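Local atomic coordinates of cytochrome P450 RhF (Acinetobacter radioresistens, PDB entry 6RO8), a protein that probably uses a thiolate-ligated heme iron to oxygenate organic substrates, this chain being the P450 heme domain of a longer protein that also carries an iron-sulfur domain. Residues T81-N86 against N115-V120; G108-L113 against T256-H261; L180-D185 against G239-M244; Q219-S224 against M263-M268. One frame throughout, in Å; residues are numbered along the deposited sequence.

Contact 1: residues T81-N86 against N115-V120; sequences TFSACN and NEDEPV
Two backbones meet at Ala84 and Asn115, whose CA atoms lie 4.5 Å apart, where the chain leaving strand 82-83, an outermost strand of the mixed P450 sheet, passes the loop ahead of helix 121-127. An ST turn marks this exit: Ser83 OG accepts from Cys85 N at 3.3 Å, on a nearly straight N-H...O line of 168°. The same hydroxyl gives its proton to Asp117 OD2 at 2.6 Å, on the syn lone pair of the carboxylate. Serine suits the place because its one short-armed oxygen can accept from the turn and donate to the loop together. Asp117 OD2 also forms a salt bridge with Arg111, so the two partners together fix the end of the carboxylate, while Cys85 CB packs beside this oxygen.

Beside this hydrogen bond the contact is made by backbone and small groups. Ala84 O approaches Asn115 CA at 3.2 Å, and Cys85 CA in turn points its hydrogen at Asn115 O. Alanine is small enough to fit between this loop and the heme-binding residues Arg322 and His379. The side chain of Asn115 turns its CG between its own N and carbonyl carbon (chi1 69°). Its OD1 accepts from Thr112 N. A bridging water completes the contact: Asn115 ND2 donates to water 1 at 2.7 Å, and the water donates in turn to Cys85 O at 2.6 Å.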
# COMPACT_ATOMS: atom_id res chain seq x y z
N THR A 81 5.56 -5.03 -21.86
CA THR A 81 6.69 -4.11 -21.90
C THR A 81 7.17 -3.74 -20.50
O THR A 81 8.37 -3.85 -20.19
CB THR A 81 6.32 -2.84 -22.65
OG1 THR A 81 5.49 -3.19 -23.76
CG2 THR A 81 7.58 -2.15 -23.15
N PHE A 82 6.26 -3.28 -19.65
CA PHE A 82 6.59 -2.83 -18.30
C PHE A 82 6.10 -3.88 -17.32
O PHE A 82 4.91 -3.95 -17.01
CB PHE A 82 5.98 -1.46 -18.03
CG PHE A 82 6.16 -0.52 -19.17
CD1 PHE A 82 7.40 0.00 -19.45
CD2 PHE A 82 5.09 -0.21 -19.99
CE1 PHE A 82 7.58 0.85 -20.51
CE2 PHE A 82 5.27 0.63 -21.05
CZ PHE A 82 6.52 1.16 -21.31
N SER A 83 7.02 -4.68 -16.82
CA SER A 83 6.65 -5.81 -16.00
C SER A 83 6.80 -5.49 -14.51
O SER A 83 7.57 -4.61 -14.10
CB SER A 83 7.49 -7.04 -16.34
OG SER A 83 8.55 -7.21 -15.41
N ALA A 84 6.05 -6.24 -13.72
CA ALA A 84 5.95 -6.05 -12.29
C ALA A 84 7.05 -6.76 -11.51
O ALA A 84 7.00 -6.75 -10.28
CB ALA A 84 4.59 -6.56 -11.80
N CYS A 85 8.03 -7.35 -12.20
CA CYS A 85 8.98 -8.25 -11.54
C CYS A 85 9.71 -7.56 -10.39
O CYS A 85 9.94 -8.17 -9.35
CB CYS A 85 9.97 -8.81 -12.56
SG CYS A 85 11.03 -7.60 -13.41
N ASN A 86 9.99 -6.27 -10.52
CA ASN A 86 10.67 -5.55 -9.47
C ASN A 86 9.74 -4.98 -8.41
O ASN A 86 10.22 -4.29 -7.50
CB ASN A 86 11.51 -4.41 -10.08
CG ASN A 86 10.64 -3.36 -10.75
OD1 ASN A 86 9.51 -3.64 -11.17
ND2 ASN A 86 11.15 -2.15 -10.83
N ASN A 115 3.94 -9.09 -8.24
CA ASN A 115 5.20 -9.05 -8.97
C ASN A 115 5.39 -10.23 -9.90
O ASN A 115 6.50 -10.46 -10.39
CB ASN A 115 6.39 -8.94 -8.00
CG ASN A 115 6.62 -10.21 -7.18
OD1 ASN A 115 5.73 -11.06 -7.03
ND2 ASN A 115 7.83 -10.35 -6.66
N GLU A 116 4.33 -11.01 -10.14
CA GLU A 116 4.41 -12.06 -11.14
C GLU A 116 4.18 -11.47 -12.51
O GLU A 116 3.46 -10.49 -12.68
CB GLU A 116 3.42 -13.18 -10.87
CG GLU A 116 3.56 -14.37 -11.84
CD GLU A 116 4.90 -15.08 -11.74
OE1 GLU A 116 5.00 -16.06 -10.98
OE2 GLU A 116 5.84 -14.65 -12.43
N ASP A 117 4.83 -12.06 -13.50
CA ASP A 117 5.12 -11.32 -14.71
C ASP A 117 4.25 -11.68 -15.89
O ASP A 117 4.20 -10.91 -16.86
CB ASP A 117 6.57 -11.55 -15.11
CG ASP A 117 7.17 -10.34 -15.66
OD1 ASP A 117 6.75 -9.95 -16.76
OD2 ASP A 117 8.01 -9.74 -14.97
N GLU A 118 3.58 -12.79 -15.84
CA GLU A 118 3.65 -13.56 -17.06
C GLU A 118 2.57 -13.23 -18.07
O GLU A 118 1.69 -12.40 -17.82
CB GLU A 118 3.58 -15.04 -16.70
CG GLU A 118 4.35 -16.00 -17.60
CD GLU A 118 5.71 -16.37 -17.04
OE1 GLU A 118 6.72 -16.22 -17.75
OE2 GLU A 118 5.76 -16.77 -15.86
N PRO A 119 2.64 -13.85 -19.25
CA PRO A 119 1.42 -14.34 -19.89
C PRO A 119 0.72 -15.29 -18.92
O PRO A 119 1.35 -16.15 -18.29
CB PRO A 119 1.92 -15.07 -21.15
CG PRO A 119 3.43 -14.92 -21.15
CD PRO A 119 3.77 -13.82 -20.19
N VAL A 120 -0.59 -15.08 -18.79
CA VAL A 120 -1.47 -15.67 -17.79
C VAL A 120 -0.85 -16.23 -16.50
O VAL A 120 -1.58 -16.32 -15.51
CB VAL A 120 -2.41 -16.71 -18.45
CG1 VAL A 120 -3.23 -16.02 -19.57
CG2 VAL A 120 -1.62 -17.81 -19.01
O HOH W 1 9.35 -8.11 -6.77

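Contact 2: residues G108-L113 against T256-H261; sequences GMNRTL and TDNYLH. With HEM (protoporphyrin IX containing Fe), chain B.
Tyr259 reaches from the helix beginning at Asp257 to the backbone of Arg111 to Leu113. Its CB lies 4.1 Å from Arg111 O, and CG stands anti to the backbone N (chi1 163°). Further out, CD1 meets Thr112 CA, and CE1 comes to 3.4 Å from Thr112 C, so the ring turns its edge to the peptide, with Thr112 C and Leu113 N near its plane. At the tip Tyr259 OH packs beside Leu113 CG, 3.8 Å away. A long, flat side chain suits this place, since it can set its edge against the peptide and still bring its OH to Leu113. In P450 terms this is the B-C loop against the start of the long distal helix, here opened by an N-cap: Thr256 OG1 accepts from Tyr259 N at 2.9 Å. The preceding residue, Asn258, donates through ND2 to Gly108 O at 2.8 Å; the carbonyl oxygen lies in the amide plane and the donor in the carbonyl plane. Its other branch, OD1, is hydrogen-bonded to Ser262 OG and packs against Asn110 CB. Leu113 carries the contact on to the heme: its CD1 is 4.1 Å from the methyl carbon CMD, and its CB lies near the propionate oxygen O1D. On the iron, water 2 is bound at 2.3 Å.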
# COMPACT_ATOMS: atom_id res chain seq x y z
N GLY A 108 13.44 -17.44 0.58
CA GLY A 108 13.20 -17.79 -0.80
C GLY A 108 12.08 -17.02 -1.45
O GLY A 108 11.36 -17.55 -2.29
N MET A 109 11.94 -15.76 -1.07
CA MET A 109 10.86 -14.95 -1.61
C MET A 109 11.06 -14.73 -3.10
O MET A 109 12.09 -14.19 -3.51
CB MET A 109 10.81 -13.61 -0.89
CG MET A 109 9.86 -12.65 -1.51
SD MET A 109 8.23 -12.83 -0.81
CE MET A 109 7.28 -12.26 -2.21
N ASN A 110 10.08 -15.14 -3.92
CA ASN A 110 10.15 -14.95 -5.35
C ASN A 110 8.84 -14.31 -5.80
O ASN A 110 8.46 -13.28 -5.25
CB ASN A 110 10.49 -16.24 -6.08
CG ASN A 110 10.97 -16.00 -7.50
OD1 ASN A 110 11.57 -14.97 -7.80
ND2 ASN A 110 10.70 -16.95 -8.38
N ARG A 111 8.14 -14.89 -6.76
CA ARG A 111 6.94 -14.28 -7.31
C ARG A 111 5.70 -14.62 -6.50
O ARG A 111 5.50 -15.77 -6.09
CB ARG A 111 6.75 -14.73 -8.75
CG ARG A 111 8.00 -14.66 -9.55
CD ARG A 111 8.57 -13.26 -9.50
NE ARG A 111 8.32 -12.59 -10.76
CZ ARG A 111 9.07 -12.75 -11.84
NH1 ARG A 111 10.12 -13.56 -11.80
NH2 ARG A 111 8.77 -12.10 -12.95
N THR A 112 4.85 -13.62 -6.30
CA THR A 112 3.53 -13.80 -5.74
C THR A 112 2.51 -13.51 -6.82
O THR A 112 2.52 -14.13 -7.89
CB THR A 112 3.31 -12.87 -4.55
OG1 THR A 112 3.55 -11.52 -4.97
CG2 THR A 112 4.26 -13.23 -3.43
N LEU A 113 1.62 -12.55 -6.57
CA LEU A 113 0.75 -12.03 -7.61
C LEU A 113 1.20 -10.67 -8.11
O LEU A 113 1.29 -10.46 -9.32
CB LEU A 113 -0.69 -11.93 -7.10
CG LEU A 113 -1.51 -13.22 -7.09
CD1 LEU A 113 -2.92 -12.94 -6.62
CD2 LEU A 113 -1.51 -13.85 -8.47
N THR A 256 2.05 -22.49 -7.36
CA THR A 256 3.24 -23.27 -7.03
C THR A 256 3.51 -23.24 -5.53
O THR A 256 3.00 -22.40 -4.78
CB THR A 256 4.46 -22.71 -7.76
OG1 THR A 256 4.88 -21.50 -7.12
CG2 THR A 256 4.11 -22.41 -9.20
N ASP A 257 4.37 -24.16 -5.10
CA ASP A 257 4.68 -24.23 -3.68
C ASP A 257 5.46 -23.01 -3.22
O ASP A 257 5.21 -22.49 -2.12
CB ASP A 257 5.45 -25.51 -3.36
CG ASP A 257 5.35 -25.90 -1.89
OD1 ASP A 257 4.97 -25.05 -1.05
OD2 ASP A 257 5.65 -27.08 -1.58
N ASN A 258 6.40 -22.53 -4.04
CA ASN A 258 7.09 -21.29 -3.68
C ASN A 258 6.12 -20.12 -3.67
O ASN A 258 6.21 -19.24 -2.81
CB ASN A 258 8.22 -20.98 -4.65
CG ASN A 258 8.84 -19.63 -4.35
OD1 ASN A 258 8.42 -18.59 -4.90
ND2 ASN A 258 9.83 -19.62 -3.46
N TYR A 259 5.21 -20.08 -4.64
CA TYR A 259 4.20 -19.03 -4.61
C TYR A 259 3.43 -19.07 -3.30
O TYR A 259 3.11 -18.03 -2.73
CB TYR A 259 3.24 -19.13 -5.79
CG TYR A 259 2.01 -18.32 -5.54
CD1 TYR A 259 2.01 -16.94 -5.70
CD2 TYR A 259 0.84 -18.93 -5.06
CE1 TYR A 259 0.88 -16.19 -5.44
CE2 TYR A 259 -0.27 -18.20 -4.78
CZ TYR A 259 -0.27 -16.83 -4.97
OH TYR A 259 -1.41 -16.14 -4.68
N LEU A 260 3.13 -20.27 -2.81
CA LEU A 260 2.42 -20.37 -1.54
C LEU A 260 3.22 -19.72 -0.42
O LEU A 260 2.69 -18.90 0.34
CB LEU A 260 2.12 -21.83 -1.22
CG LEU A 260 0.83 -22.40 -1.82
CD1 LEU A 260 0.81 -22.29 -3.34
CD2 LEU A 260 0.66 -23.85 -1.37
N HIS A 261 4.50 -20.06 -0.33
CA HIS A 261 5.31 -19.52 0.75
C HIS A 261 5.57 -18.03 0.55
O HIS A 261 5.49 -17.25 1.50
CB HIS A 261 6.62 -20.30 0.83
CG HIS A 261 7.37 -20.10 2.10
ND1 HIS A 261 8.40 -20.94 2.50
CD2 HIS A 261 7.26 -19.16 3.06
CE1 HIS A 261 8.88 -20.51 3.65
NE2 HIS A 261 8.21 -19.43 4.01
CHA HEM B . -2.20 -5.02 -5.91
CHB HEM B . -2.63 -0.88 -3.39
CHC HEM B . -5.20 -3.14 0.08
CHD HEM B . -4.33 -7.33 -2.23
C1A HEM B . -2.07 -3.70 -5.54
C2A HEM B . -1.35 -2.66 -6.24
C3A HEM B . -1.47 -1.53 -5.55
C4A HEM B . -2.27 -1.79 -4.37
CMA HEM B . -0.85 -0.18 -5.97
CAA HEM B . -0.58 -2.82 -7.58
CBA HEM B . -1.50 -2.33 -8.68
CGA HEM B . -0.89 -2.52 -10.04
O1A HEM B . 0.27 -3.00 -10.12
O2A HEM B . -1.57 -2.18 -11.03
C1B HEM B . -3.43 -1.11 -2.30
C2B HEM B . -3.98 -0.09 -1.42
C3B HEM B . -4.68 -0.71 -0.45
C4B HEM B . -4.60 -2.15 -0.68
CMB HEM B . -3.74 1.43 -1.63
CAB HEM B . -5.49 -0.12 0.73
CBB HEM B . -5.80 1.17 0.88
C1C HEM B . -5.19 -4.48 -0.24
C2C HEM B . -5.79 -5.57 0.52
C3C HEM B . -5.54 -6.72 -0.15
C4C HEM B . -4.78 -6.39 -1.33
CMC HEM B . -6.57 -5.38 1.83
CAC HEM B . -5.91 -8.20 0.15
CBC HEM B . -6.58 -8.57 1.24
C1D HEM B . -3.67 -7.09 -3.41
C2D HEM B . -3.23 -8.09 -4.35
C3D HEM B . -2.65 -7.46 -5.37
C4D HEM B . -2.70 -6.03 -5.11
CMD HEM B . -3.39 -9.62 -4.21
CAD HEM B . -2.03 -8.18 -6.58
CBD HEM B . -3.04 -8.43 -7.69
CGD HEM B . -2.30 -8.69 -8.99
O1D HEM B . -1.05 -8.68 -8.97
O2D HEM B . -2.95 -8.90 -10.04
NA HEM B . -2.60 -3.14 -4.40
NB HEM B . -3.83 -2.35 -1.82
NC HEM B . -4.59 -5.03 -1.35
ND HEM B . -3.33 -5.84 -3.91
FE HEM B . -3.61 -4.10 -2.84
O HOH W 2 -1.56 -4.53 -1.89

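Contact 3: residues L180-D185 against G239-M244; sequences LGVPED and GWMYDM
Leu180, Gly181 and Met241 carry most of this contact, in which the loop after helix 170-179 lies against the first turn of helix 240-250. Leu180 sends its CD2 branch between two residues of that turn, meeting the ring edge of Trp240 at CE3 (3.7 Å) and the flexible chain of Met241 at CG (3.9 Å). The leucine and methionine run side by side in the same direction, whereas the indole is crossed obliquely. A branched aliphatic group serves here because one methyl can touch both neighbours. Met241 starts toward the loop and then bends away at chi2 and chi3 (-51° and -53°), so that its CB and CG do the packing against the loop. Its CG is also brushed by Val182 CG2.

Glycine suits position 181 because the side on which a CB would point is taken by the ring of Tyr242, whose CD2 lies 3.6 Å from Gly181 CA. Gly239 in turn brings its CA to 3.7 Å from Gly181 N. The backbone angles of Gly239, with phi at 146°, are ones that call for glycine, and it sits at the N-cap of the helix. The indole of Trp240 also touches the heme, and Met244 CE lies over one of its faces. Helix-loop packing of this kind joins the E-F loop to the H helix in the helix-rich part of the P450 fold, with Trp240 in the heme pocket.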
# COMPACT_ATOMS: atom_id res chain seq x y z
N LEU A 180 -7.64 -14.07 5.36
CA LEU A 180 -6.77 -15.21 5.11
C LEU A 180 -7.16 -16.32 6.07
O LEU A 180 -8.02 -16.15 6.94
CB LEU A 180 -5.31 -14.80 5.27
CG LEU A 180 -4.94 -13.53 4.47
CD1 LEU A 180 -3.62 -12.92 4.92
CD2 LEU A 180 -4.89 -13.84 2.99
N GLY A 181 -6.58 -17.48 5.92
CA GLY A 181 -7.02 -18.43 6.93
C GLY A 181 -6.08 -18.53 8.12
O GLY A 181 -5.83 -19.64 8.62
N VAL A 182 -5.57 -17.40 8.58
CA VAL A 182 -4.34 -17.35 9.37
C VAL A 182 -4.69 -17.08 10.82
O VAL A 182 -5.29 -16.05 11.13
CB VAL A 182 -3.37 -16.29 8.83
CG1 VAL A 182 -2.18 -16.13 9.76
CG2 VAL A 182 -2.91 -16.66 7.42
N PRO A 183 -4.29 -17.95 11.76
CA PRO A 183 -4.69 -17.78 13.16
C PRO A 183 -3.96 -16.62 13.81
O PRO A 183 -2.73 -16.52 13.75
CB PRO A 183 -4.28 -19.11 13.82
CG PRO A 183 -3.89 -20.02 12.70
CD PRO A 183 -3.47 -19.15 11.56
N GLU A 184 -4.72 -15.73 14.44
CA GLU A 184 -4.14 -14.64 15.20
C GLU A 184 -3.18 -15.20 16.24
O GLU A 184 -3.45 -16.22 16.87
CB GLU A 184 -5.24 -13.83 15.89
CG GLU A 184 -6.54 -13.73 15.09
CD GLU A 184 -7.68 -13.11 15.88
OE1 GLU A 184 -7.84 -13.46 17.08
OE2 GLU A 184 -8.40 -12.27 15.30
N ASP A 185 -2.04 -14.54 16.40
CA ASP A 185 -1.32 -14.66 17.66
C ASP A 185 -0.68 -13.32 17.96
O ASP A 185 -1.35 -12.29 17.84
CB ASP A 185 -0.28 -15.79 17.63
CG ASP A 185 0.59 -15.77 16.41
OD1 ASP A 185 0.29 -15.02 15.47
OD2 ASP A 185 1.58 -16.54 16.40
N GLY A 239 -10.55 -19.51 4.29
CA GLY A 239 -9.78 -18.28 4.20
C GLY A 239 -9.06 -18.29 2.87
O GLY A 239 -8.86 -19.33 2.24
N TRP A 240 -8.64 -17.10 2.44
CA TRP A 240 -8.03 -17.00 1.11
C TRP A 240 -6.79 -17.89 0.97
O TRP A 240 -6.56 -18.49 -0.09
CB TRP A 240 -7.68 -15.56 0.81
CG TRP A 240 -7.44 -15.34 -0.62
CD1 TRP A 240 -8.00 -16.01 -1.67
CD2 TRP A 240 -6.58 -14.36 -1.18
NE1 TRP A 240 -7.54 -15.50 -2.86
CE2 TRP A 240 -6.66 -14.49 -2.58
CE3 TRP A 240 -5.74 -13.38 -0.63
CZ2 TRP A 240 -5.94 -13.66 -3.44
CZ3 TRP A 240 -5.02 -12.58 -1.48
CH2 TRP A 240 -5.12 -12.71 -2.87
N MET A 241 -5.98 -17.99 2.03
CA MET A 241 -4.78 -18.82 1.92
C MET A 241 -5.15 -20.30 1.78
O MET A 241 -4.50 -21.04 1.03
CB MET A 241 -3.87 -18.59 3.13
CG MET A 241 -3.09 -17.29 3.08
SD MET A 241 -2.21 -17.07 1.52
CE MET A 241 -1.28 -18.60 1.40
N TYR A 242 -6.21 -20.74 2.47
CA TYR A 242 -6.71 -22.10 2.25
C TYR A 242 -7.18 -22.30 0.82
O TYR A 242 -7.06 -23.41 0.28
CB TYR A 242 -7.86 -22.40 3.21
CG TYR A 242 -7.40 -22.61 4.63
CD1 TYR A 242 -6.64 -23.73 4.98
CD2 TYR A 242 -7.72 -21.69 5.61
CE1 TYR A 242 -6.21 -23.92 6.29
CE2 TYR A 242 -7.30 -21.86 6.92
CZ TYR A 242 -6.55 -22.97 7.25
OH TYR A 242 -6.14 -23.12 8.56
N ASP A 243 -7.71 -21.26 0.18
CA ASP A 243 -8.07 -21.39 -1.22
C ASP A 243 -6.83 -21.66 -2.07
O ASP A 243 -6.82 -22.58 -2.89
CB ASP A 243 -8.79 -20.13 -1.71
CG ASP A 243 -10.09 -19.90 -0.99
OD1 ASP A 243 -10.71 -20.88 -0.53
OD2 ASP A 243 -10.50 -18.72 -0.87
N MET A 244 -5.77 -20.87 -1.87
CA MET A 244 -4.55 -21.08 -2.64
C MET A 244 -4.01 -22.49 -2.40
O MET A 244 -3.70 -23.22 -3.36
CB MET A 244 -3.49 -20.04 -2.28
CG MET A 244 -4.00 -18.66 -1.95
SD MET A 244 -2.68 -17.44 -2.04
CE MET A 244 -3.55 -15.93 -1.63

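Contact 4: residues Q219-S224 against M263-M268; sequences QFWEYS and MMMAIM
Met-aromatic packing between Met265 and Phe220 forms the heart of a crossing of helices 207-233 and 257-270, the G helix and the long distal helix of a P450. The segment axes approach to 9.1 Å, with 113° between their N-to-C directions. Met265 lays its CG over the face of the Phe220 ring, 3.2 Å from the centroid and 2° off the normal, as a CH-pi contact; its SD follows, 4.0 Å from the same centroid. The chain then bends at chi3 (43°), bringing CE to the edge of Trp221, 3.7 Å from CE3. An unbranched, polarisable methionine suits a site bordered by one ring face and one ring edge, since its thioether can follow both. Met268 runs past Phe220 in the opposite direction and puts CE at the ring edge, 3.7 Å from CE1, while the same methyl also meets Tyr223 CE2. Ser224, whose CA lies nearest to the CA of Met265 (5.7 Å), also sets its CB against Met264 CB; its small side chain suits that close approach, and its OG stays near the carbonyl oxygens of Phe220 and Trp221 in its own helix. Such apolar packing of the G helix across the distal helix belongs to the P450 fold.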
# COMPACT_ATOMS: atom_id res chain seq x y z
N GLN A 219 13.18 -14.23 9.91
CA GLN A 219 12.22 -14.86 10.80
C GLN A 219 10.82 -14.83 10.22
O GLN A 219 10.10 -15.83 10.25
CB GLN A 219 12.26 -14.18 12.16
CG GLN A 219 13.62 -14.24 12.82
CD GLN A 219 13.63 -13.48 14.12
OE1 GLN A 219 12.58 -13.03 14.59
NE2 GLN A 219 14.81 -13.32 14.71
N PHE A 220 10.42 -13.67 9.68
CA PHE A 220 9.16 -13.55 8.96
C PHE A 220 8.98 -14.68 7.94
O PHE A 220 7.94 -15.33 7.89
CB PHE A 220 9.10 -12.18 8.27
CG PHE A 220 7.73 -11.74 7.86
CD1 PHE A 220 6.61 -12.50 8.19
CD2 PHE A 220 7.56 -10.57 7.13
CE1 PHE A 220 5.35 -12.08 7.80
CE2 PHE A 220 6.32 -10.15 6.75
CZ PHE A 220 5.21 -10.91 7.09
N TRP A 221 10.00 -14.92 7.12
CA TRP A 221 9.95 -16.03 6.18
C TRP A 221 9.75 -17.36 6.91
O TRP A 221 8.90 -18.17 6.53
CB TRP A 221 11.24 -16.07 5.35
CG TRP A 221 11.24 -17.14 4.30
CD1 TRP A 221 11.87 -18.35 4.36
CD2 TRP A 221 10.57 -17.10 3.04
NE1 TRP A 221 11.63 -19.07 3.21
CE2 TRP A 221 10.83 -18.32 2.38
CE3 TRP A 221 9.78 -16.15 2.40
CZ2 TRP A 221 10.33 -18.61 1.12
CZ3 TRP A 221 9.27 -16.44 1.15
CH2 TRP A 221 9.55 -17.66 0.52
N GLU A 222 10.55 -17.60 7.95
CA GLU A 222 10.42 -18.84 8.70
C GLU A 222 9.04 -18.97 9.32
O GLU A 222 8.44 -20.05 9.28
CB GLU A 222 11.49 -18.90 9.78
CG GLU A 222 11.61 -20.24 10.42
CD GLU A 222 12.86 -20.33 11.26
OE1 GLU A 222 13.08 -19.40 12.07
OE2 GLU A 222 13.63 -21.31 11.11
N TYR A 223 8.53 -17.88 9.91
CA TYR A 223 7.20 -17.91 10.50
C TYR A 223 6.14 -18.34 9.48
O TYR A 223 5.36 -19.27 9.73
CB TYR A 223 6.86 -16.53 11.09
CG TYR A 223 5.45 -16.46 11.67
CD1 TYR A 223 5.17 -16.98 12.94
CD2 TYR A 223 4.41 -15.89 10.95
CE1 TYR A 223 3.90 -16.92 13.47
CE2 TYR A 223 3.12 -15.82 11.48
CZ TYR A 223 2.88 -16.34 12.74
OH TYR A 223 1.62 -16.29 13.28
N SER A 224 6.10 -17.67 8.32
CA SER A 224 5.17 -17.95 7.24
C SER A 224 5.29 -19.40 6.81
O SER A 224 4.29 -20.04 6.47
CB SER A 224 5.40 -16.98 6.07
OG SER A 224 6.77 -16.65 5.96
N MET A 263 3.69 -15.84 -1.24
CA MET A 263 2.46 -15.08 -1.05
C MET A 263 2.08 -15.01 0.42
O MET A 263 1.64 -13.96 0.90
CB MET A 263 1.32 -15.68 -1.88
CG MET A 263 0.01 -14.86 -1.87
SD MET A 263 0.23 -13.19 -2.53
CE MET A 263 -1.20 -13.01 -3.58
N MET A 264 2.26 -16.10 1.16
CA MET A 264 2.00 -16.07 2.60
C MET A 264 2.63 -14.84 3.23
O MET A 264 1.94 -14.01 3.84
CB MET A 264 2.53 -17.34 3.27
CG MET A 264 1.50 -18.42 3.52
SD MET A 264 0.09 -17.91 4.54
CE MET A 264 0.91 -17.67 6.10
N MET A 265 3.95 -14.67 3.05
CA MET A 265 4.64 -13.57 3.71
C MET A 265 4.25 -12.23 3.13
O MET A 265 4.01 -11.27 3.87
CB MET A 265 6.15 -13.74 3.61
CG MET A 265 6.87 -13.03 4.73
SD MET A 265 8.66 -12.96 4.51
CE MET A 265 8.79 -12.56 2.80
N ALA A 266 4.19 -12.13 1.80
CA ALA A 266 3.84 -10.85 1.19
C ALA A 266 2.42 -10.44 1.55
O ALA A 266 2.16 -9.30 1.96
CB ALA A 266 4.04 -10.94 -0.32
N ILE A 267 1.47 -11.38 1.44
CA ILE A 267 0.07 -11.03 1.65
C ILE A 267 -0.21 -10.72 3.12
O ILE A 267 -1.13 -9.95 3.43
CB ILE A 267 -0.86 -12.13 1.09
CG1 ILE A 267 -2.18 -11.50 0.63
CG2 ILE A 267 -1.11 -13.24 2.11
CD1 ILE A 267 -1.98 -10.29 -0.28
N MET A 268 0.60 -11.26 4.04
CA MET A 268 0.41 -10.96 5.46
C MET A 268 0.87 -9.58 5.85
O MET A 268 0.71 -9.21 7.02
CB MET A 268 1.13 -11.98 6.33
CG MET A 268 0.35 -13.26 6.41
SD MET A 268 1.12 -14.41 7.55
CE MET A 268 1.95 -13.30 8.66

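Helix 257-270 is the common element: contact 2 uses its N-terminal turn and contact 4 its next turns, while contact 3 touches it through Met244 on Tyr259, Met241 on Met264 and Trp240 on Ile267. Contacts 2 and 4 meet again where His261 NE2 probably hydrogen-bonds Trp221 O. The Asp117-Arg111 salt bridge, inside the B-C loop, connects contact 1 to contact 2. The chemistry follows place: contact 4 is buried and almost wholly apolar; contact 1 is also buried, yet polar, with a hydroxyl, a carboxylate and water. Contacts 2 and 3 are partly buried, but contact 2 has the Asn258-Gly108 hydrogen bond and contact 3 no clear one. Each sends a residue to the heme pocket.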